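Local coordinates for flagellar protein FliT (Bordetella bronchiseptica, PDB 3H3M) that probably acts as a cytoplasmic flagellar export chaperone that binds the filament-cap protein FliD, as FliT does in related bacteria, at residues R33-A38 / L85-A90; D26-T31 / F78-R83. All coordinates share one frame; numbering follows the deposited sequence.

Interactions 1 and 2 are successive steps along one interface, that between helix 20-39 and helix 72-105, with centres about 10 Å apart. The closest CA pairs are Ala-28 with Leu-80 and Leu-35 with Asn-87, so each helix advances seven residues, about two turns, from one contact to the next. The two contacts meet at Thr-31, whose OG1 lies 3.2 Å from Asn-87 ND2, a probable hydrogen bond, while its CG2 packs 3.7 Å from Asp-88 OD1. Interaction 1 buries more surface than interaction 2, 211 against 118 Å². Residues of both contacts also approach the second subunit, which places this helix pair beside the dimer interface.

Interaction 1. Residues R33-A38 / L85-A90; sequences RMLAAA and LENDAA
Leu-35 and Asn-87 are the nearest CA pair, 6.2 Å apart; the segment axes approach to 9.1 Å and run nearly parallel, crossing at 19°. Leu-35 carries the packing. Its CG stands anti to the backbone N (chi1 -170°), and from there the fork reaches helix 72-105 with both methyls: CD1 lies 3.6 Å from Ala-90 CB, and CD2 lies 3.9 Å from the same methyl. CD2 also comes within 3.3 Å of Asn-87 OD1, a van der Waals contact of a methyl with an amide oxygen; the two side chains cross at about a right angle. The helices are the first and third of an up-down-up three-helix bundle; running the same way, they are joined through the antiparallel helix 43-63. The amide nitrogen of Asn-87 is turned to the other helix too, where Ser-32 OG and Thr-31 OG1 are its hydrogen-bond partners. On the side facing helix 43-63, Met-34, a selenomethionine in the crystal, bends at its last torsion (chi3 -65°) and sets CE 3.4 Å from Asp-88 OD1, an oblique crossing. Met-34 further touches His-49 of helix 43-63. Asp-88 packs on Tyr-53 both of its own chain and of the second subunit, and its OD2 lies close to that of Asp-88 of the second subunit, while its OD1 makes a long, weak ion pair with Arg-92 of the second subunit.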
loop_
_atom_site.group_PDB
_atom_site.type_symbol
_atom_site.label_atom_id
_atom_site.label_comp_id
_atom_site.label_asym_id
_atom_site.label_seq_id
_atom_site.Cartn_x
_atom_site.Cartn_y
_atom_site.Cartn_z
ATOM N N ARG A 33 10.509 -6.572 -0.285
ATOM C CA ARG A 33 10.993 -7.078 -1.576
ATOM C C ARG A 33 10.482 -6.192 -2.707
ATOM O O ARG A 33 11.235 -5.864 -3.636
ATOM C CB ARG A 33 10.564 -8.543 -1.796
ATOM C CG ARG A 33 11.563 -9.564 -1.221
ATOM C CD ARG A 33 11.046 -10.967 -1.303
ATOM N NE ARG A 33 10.230 -11.244 -0.125
ATOM C CZ ARG A 33 9.204 -12.106 -0.047
ATOM N NH1 ARG A 33 8.822 -12.844 -1.109
ATOM N NH2 ARG A 33 8.545 -12.222 1.129
HETATM N N MSE A 34 9.230 -5.743 -2.640
HETATM C CA MSE A 34 8.738 -4.901 -3.741
HETATM C C MSE A 34 9.549 -3.635 -3.804
HETATM O O MSE A 34 9.915 -3.182 -4.889
HETATM C CB MSE A 34 7.291 -4.510 -3.603
HETATM C CG MSE A 34 6.391 -5.636 -3.554
HETATM SE SE MSE A 34 4.571 -4.937 -3.684
HETATM C CE MSE A 34 4.490 -3.905 -1.983
ATOM N N LEU A 35 9.796 -3.067 -2.634
ATOM C CA LEU A 35 10.652 -1.856 -2.518
ATOM C C LEU A 35 12.049 -2.044 -3.123
ATOM O O LEU A 35 12.495 -1.170 -3.831
ATOM C CB LEU A 35 10.786 -1.391 -1.079
ATOM C CG LEU A 35 11.439 -0.022 -0.841
ATOM C CD1 LEU A 35 10.949 1.036 -1.843
ATOM C CD2 LEU A 35 11.225 0.445 0.620
ATOM N N ALA A 36 12.711 -3.167 -2.840
ATOM C CA ALA A 36 14.004 -3.469 -3.449
ATOM C C ALA A 36 13.958 -3.525 -5.000
ATOM O O ALA A 36 14.808 -2.954 -5.654
ATOM C CB ALA A 36 14.625 -4.799 -2.844
ATOM N N ALA A 37 12.993 -4.222 -5.578
ATOM C CA ALA A 37 12.761 -4.176 -7.019
ATOM C C ALA A 37 12.510 -2.764 -7.575
ATOM O O ALA A 37 13.051 -2.380 -8.603
ATOM C CB ALA A 37 11.553 -5.091 -7.384
ATOM N N ALA A 38 11.612 -2.030 -6.958
ATOM C CA ALA A 38 11.349 -0.637 -7.346
ATOM C C ALA A 38 12.637 0.210 -7.313
ATOM O O ALA A 38 12.923 0.998 -8.210
ATOM C CB ALA A 38 10.323 -0.042 -6.406
ATOM N N LEU A 85 2.636 0.136 4.946
ATOM C CA LEU A 85 2.225 1.382 4.324
ATOM C C LEU A 85 3.439 2.221 3.846
ATOM O O LEU A 85 3.423 2.752 2.738
ATOM C CB LEU A 85 1.341 2.191 5.268
ATOM C CG LEU A 85 -0.036 1.598 5.691
ATOM C CD1 LEU A 85 -0.733 2.520 6.747
ATOM C CD2 LEU A 85 -0.964 1.255 4.509
ATOM N N GLU A 86 4.474 2.358 4.671
ATOM C CA GLU A 86 5.687 3.091 4.270
ATOM C C GLU A 86 6.330 2.477 3.017
ATOM O O GLU A 86 6.825 3.183 2.122
ATOM C CB GLU A 86 6.735 3.080 5.383
ATOM C CG GLU A 86 6.496 4.020 6.527
ATOM C CD GLU A 86 7.661 4.020 7.546
ATOM O OE1 GLU A 86 8.449 3.039 7.587
ATOM O OE2 GLU A 86 7.766 5.017 8.303
ATOM N N ASN A 87 6.325 1.154 2.953
ATOM C CA ASN A 87 6.842 0.461 1.774
ATOM C C ASN A 87 6.033 0.701 0.534
ATOM O O ASN A 87 6.582 0.930 -0.553
ATOM C CB ASN A 87 6.973 -1.019 2.055
ATOM C CG ASN A 87 8.190 -1.336 2.860
ATOM O OD1 ASN A 87 9.127 -0.507 2.952
ATOM N ND2 ASN A 87 8.218 -2.551 3.451
ATOM N N ASP A 88 4.733 0.714 0.705
ATOM C CA ASP A 88 3.806 0.965 -0.382
ATOM C C ASP A 88 4.041 2.371 -0.899
ATOM O O ASP A 88 4.154 2.598 -2.106
ATOM C CB ASP A 88 2.372 0.775 0.126
ATOM C CG ASP A 88 1.850 -0.680 -0.034
ATOM O OD1 ASP A 88 2.664 -1.581 -0.308
ATOM O OD2 ASP A 88 0.597 -0.917 0.064
ATOM N N ALA A 89 4.160 3.330 0.018
ATOM C CA ALA A 89 4.401 4.740 -0.382
ATOM C C ALA A 89 5.737 4.891 -1.110
ATOM O O ALA A 89 5.844 5.608 -2.094
ATOM C CB ALA A 89 4.336 5.653 0.810
ATOM N N ALA A 90 6.751 4.185 -0.614
ATOM C CA ALA A 90 8.116 4.324 -1.120
ATOM C C ALA A 90 8.202 3.784 -2.567
ATOM O O ALA A 90 8.874 4.389 -3.401
ATOM C CB ALA A 90 9.119 3.662 -0.187
#

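Interaction 2. Residues D26-T31 / F78-R83; sequences DIANLT and FDLLVR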
loop_
_atom_site.group_PDB
_atom_site.type_symbol
_atom_site.label_atom_id
_atom_site.label_comp_id
_atom_site.label_asym_id
_atom_site.label_seq_id
_atom_site.Cartn_x
_atom_site.Cartn_y
_atom_site.Cartn_z
ATOM N N ASP A 26 4.590 -11.432 6.859
ATOM C CA ASP A 26 4.829 -11.853 5.484
ATOM C C ASP A 26 4.552 -10.779 4.477
ATOM O O ASP A 26 5.242 -10.724 3.463
ATOM C CB ASP A 26 4.009 -13.104 5.126
ATOM C CG ASP A 26 4.426 -14.325 5.927
ATOM O OD1 ASP A 26 5.645 -14.531 6.125
ATOM O OD2 ASP A 26 3.540 -15.069 6.392
ATOM N N ILE A 27 3.515 -9.972 4.718
ATOM C CA ILE A 27 3.168 -8.839 3.831
ATOM C C ILE A 27 4.191 -7.709 3.940
ATOM O O ILE A 27 4.561 -7.090 2.925
ATOM C CB ILE A 27 1.726 -8.246 4.089
ATOM C CG1 ILE A 27 0.624 -9.257 3.709
ATOM C CG2 ILE A 27 1.528 -6.910 3.292
ATOM C CD1 ILE A 27 -0.768 -8.926 4.230
ATOM N N ALA A 28 4.636 -7.441 5.158
ATOM C CA ALA A 28 5.735 -6.547 5.363
ATOM C C ALA A 28 6.970 -7.077 4.628
ATOM O O ALA A 28 7.663 -6.333 3.947
ATOM C CB ALA A 28 6.002 -6.355 6.860
ATOM N N ASN A 29 7.242 -8.374 4.700
ATOM C CA ASN A 29 8.474 -8.865 4.055
ATOM C C ASN A 29 8.355 -8.720 2.552
ATOM O O ASN A 29 9.287 -8.244 1.877
ATOM C CB ASN A 29 8.819 -10.313 4.483
ATOM C CG ASN A 29 9.177 -10.412 5.983
ATOM O OD1 ASN A 29 9.614 -9.417 6.598
ATOM N ND2 ASN A 29 8.978 -11.609 6.575
ATOM N N LEU A 30 7.181 -9.081 2.048
ATOM C CA LEU A 30 6.897 -8.996 0.640
ATOM C C LEU A 30 6.969 -7.564 0.129
ATOM O O LEU A 30 7.562 -7.315 -0.894
ATOM C CB LEU A 30 5.530 -9.579 0.352
ATOM C CG LEU A 30 5.194 -9.541 -1.122
ATOM C CD1 LEU A 30 6.204 -10.278 -1.982
ATOM C CD2 LEU A 30 3.810 -10.093 -1.302
ATOM N N THR A 31 6.389 -6.623 0.874
ATOM C CA THR A 31 6.406 -5.205 0.480
ATOM C C THR A 31 7.824 -4.633 0.504
ATOM O O THR A 31 8.130 -3.731 -0.275
ATOM C CB THR A 31 5.415 -4.352 1.322
ATOM O OG1 THR A 31 5.723 -4.491 2.712
ATOM C CG2 THR A 31 3.998 -4.794 1.070
ATOM N N PHE A 78 0.607 -2.900 14.659
ATOM C CA PHE A 78 0.674 -1.488 14.347
ATOM C C PHE A 78 1.973 -1.126 13.639
ATOM O O PHE A 78 1.931 -0.420 12.642
ATOM C CB PHE A 78 0.536 -0.694 15.639
ATOM C CG PHE A 78 0.426 0.782 15.442
ATOM C CD1 PHE A 78 -0.785 1.427 15.671
ATOM C CD2 PHE A 78 1.538 1.538 15.068
ATOM C CE1 PHE A 78 -0.886 2.800 15.520
ATOM C CE2 PHE A 78 1.446 2.900 14.904
ATOM C CZ PHE A 78 0.237 3.535 15.129
ATOM N N ASP A 79 3.102 -1.606 14.168
ATOM C CA ASP A 79 4.430 -1.443 13.553
ATOM C C ASP A 79 4.503 -2.034 12.155
ATOM O O ASP A 79 4.914 -1.368 11.192
ATOM C CB ASP A 79 5.512 -2.151 14.383
ATOM C CG ASP A 79 6.028 -1.318 15.551
ATOM O OD1 ASP A 79 5.365 -0.369 16.030
ATOM O OD2 ASP A 79 7.139 -1.643 16.001
ATOM N N LEU A 80 4.118 -3.302 12.057
ATOM C CA LEU A 80 4.038 -3.984 10.759
ATOM C C LEU A 80 3.240 -3.203 9.719
ATOM O O LEU A 80 3.708 -3.011 8.591
ATOM C CB LEU A 80 3.479 -5.387 10.939
ATOM C CG LEU A 80 4.488 -6.289 11.651
ATOM C CD1 LEU A 80 3.932 -7.703 11.818
ATOM C CD2 LEU A 80 5.827 -6.288 10.899
ATOM N N LEU A 81 2.088 -2.684 10.118
ATOM C CA LEU A 81 1.299 -1.846 9.245
ATOM C C LEU A 81 2.034 -0.572 8.837
ATOM O O LEU A 81 2.101 -0.231 7.674
ATOM C CB LEU A 81 -0.026 -1.492 9.907
ATOM C CG LEU A 81 -0.971 -2.684 10.054
ATOM C CD1 LEU A 81 -2.396 -2.226 10.502
ATOM C CD2 LEU A 81 -1.032 -3.439 8.744
ATOM N N VAL A 82 2.588 0.144 9.799
ATOM C CA VAL A 82 3.323 1.359 9.454
ATOM C C VAL A 82 4.381 1.021 8.415
ATOM O O VAL A 82 4.563 1.752 7.452
ATOM C CB VAL A 82 3.992 1.972 10.657
ATOM C CG1 VAL A 82 5.137 2.802 10.210
ATOM C CG2 VAL A 82 2.981 2.793 11.447
ATOM N N ARG A 83 5.048 -0.111 8.617
ATOM C CA ARG A 83 6.081 -0.582 7.692
ATOM C C ARG A 83 5.530 -0.942 6.295
ATOM O O ARG A 83 6.170 -0.613 5.273
ATOM C CB ARG A 83 6.797 -1.783 8.282
ATOM C CG ARG A 83 7.834 -2.442 7.333
ATOM C CD ARG A 83 9.003 -1.464 6.847
ATOM N NE ARG A 83 9.644 -0.704 7.947
ATOM C CZ ARG A 83 10.753 -1.064 8.620
ATOM N NH1 ARG A 83 11.408 -2.185 8.326
ATOM N NH2 ARG A 83 11.226 -0.290 9.597
#
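Ala-28 is the hub of this contact, its single methyl touching two side chains of the other helix. Leu-80 CD2 is 4.0 Å from Ala-28 CB, an ordinary apolar contact, and Arg-83 CG is 4.3 Å from the same CB; the directions from that methyl to the two partner atoms are roughly at right angles. The helices are the first and third of the three-helix bundle, and the CA atoms of Ala-28 and Leu-80, the nearest pair, lie 6.2 Å apart. Leu-80 starts out alongside the interface rather than straight at it, and its branched end then leans across: CG is anti to the carbonyl carbon (chi1 -70°); the chain runs on extended to CD1, and the other branch, CD2, is the one that meets Ala-28. Arg-83 takes part through the aliphatic stem of its side chain. The NE of this exposed residue makes a long, weak ion pair with Glu-86 OE1 of its own helix. Farther out, Tyr-24 and Gln-25 of helix 20-39 also pack on Leu-80, while Ile-84 touches Ile-27, Ala-28 and Thr-31 from helix 72-105. Helix 43-63 also packs on helix 20-39: Leu-56 meets Ile-27, and Tyr-53 meets both Leu-30 and Thr-31. Phe-78 packs on Leu-60 of the second subunit, and Leu-81 meets Tyr-24 both of its own chain and of the second subunit. One turn beyond Ala-28, the hydroxyl of Thr-31 is turned back along its own helix (chi1 57°), with OG1 2.9 Å from each of the backbone oxygens Ile-27 O and Ala-28 O.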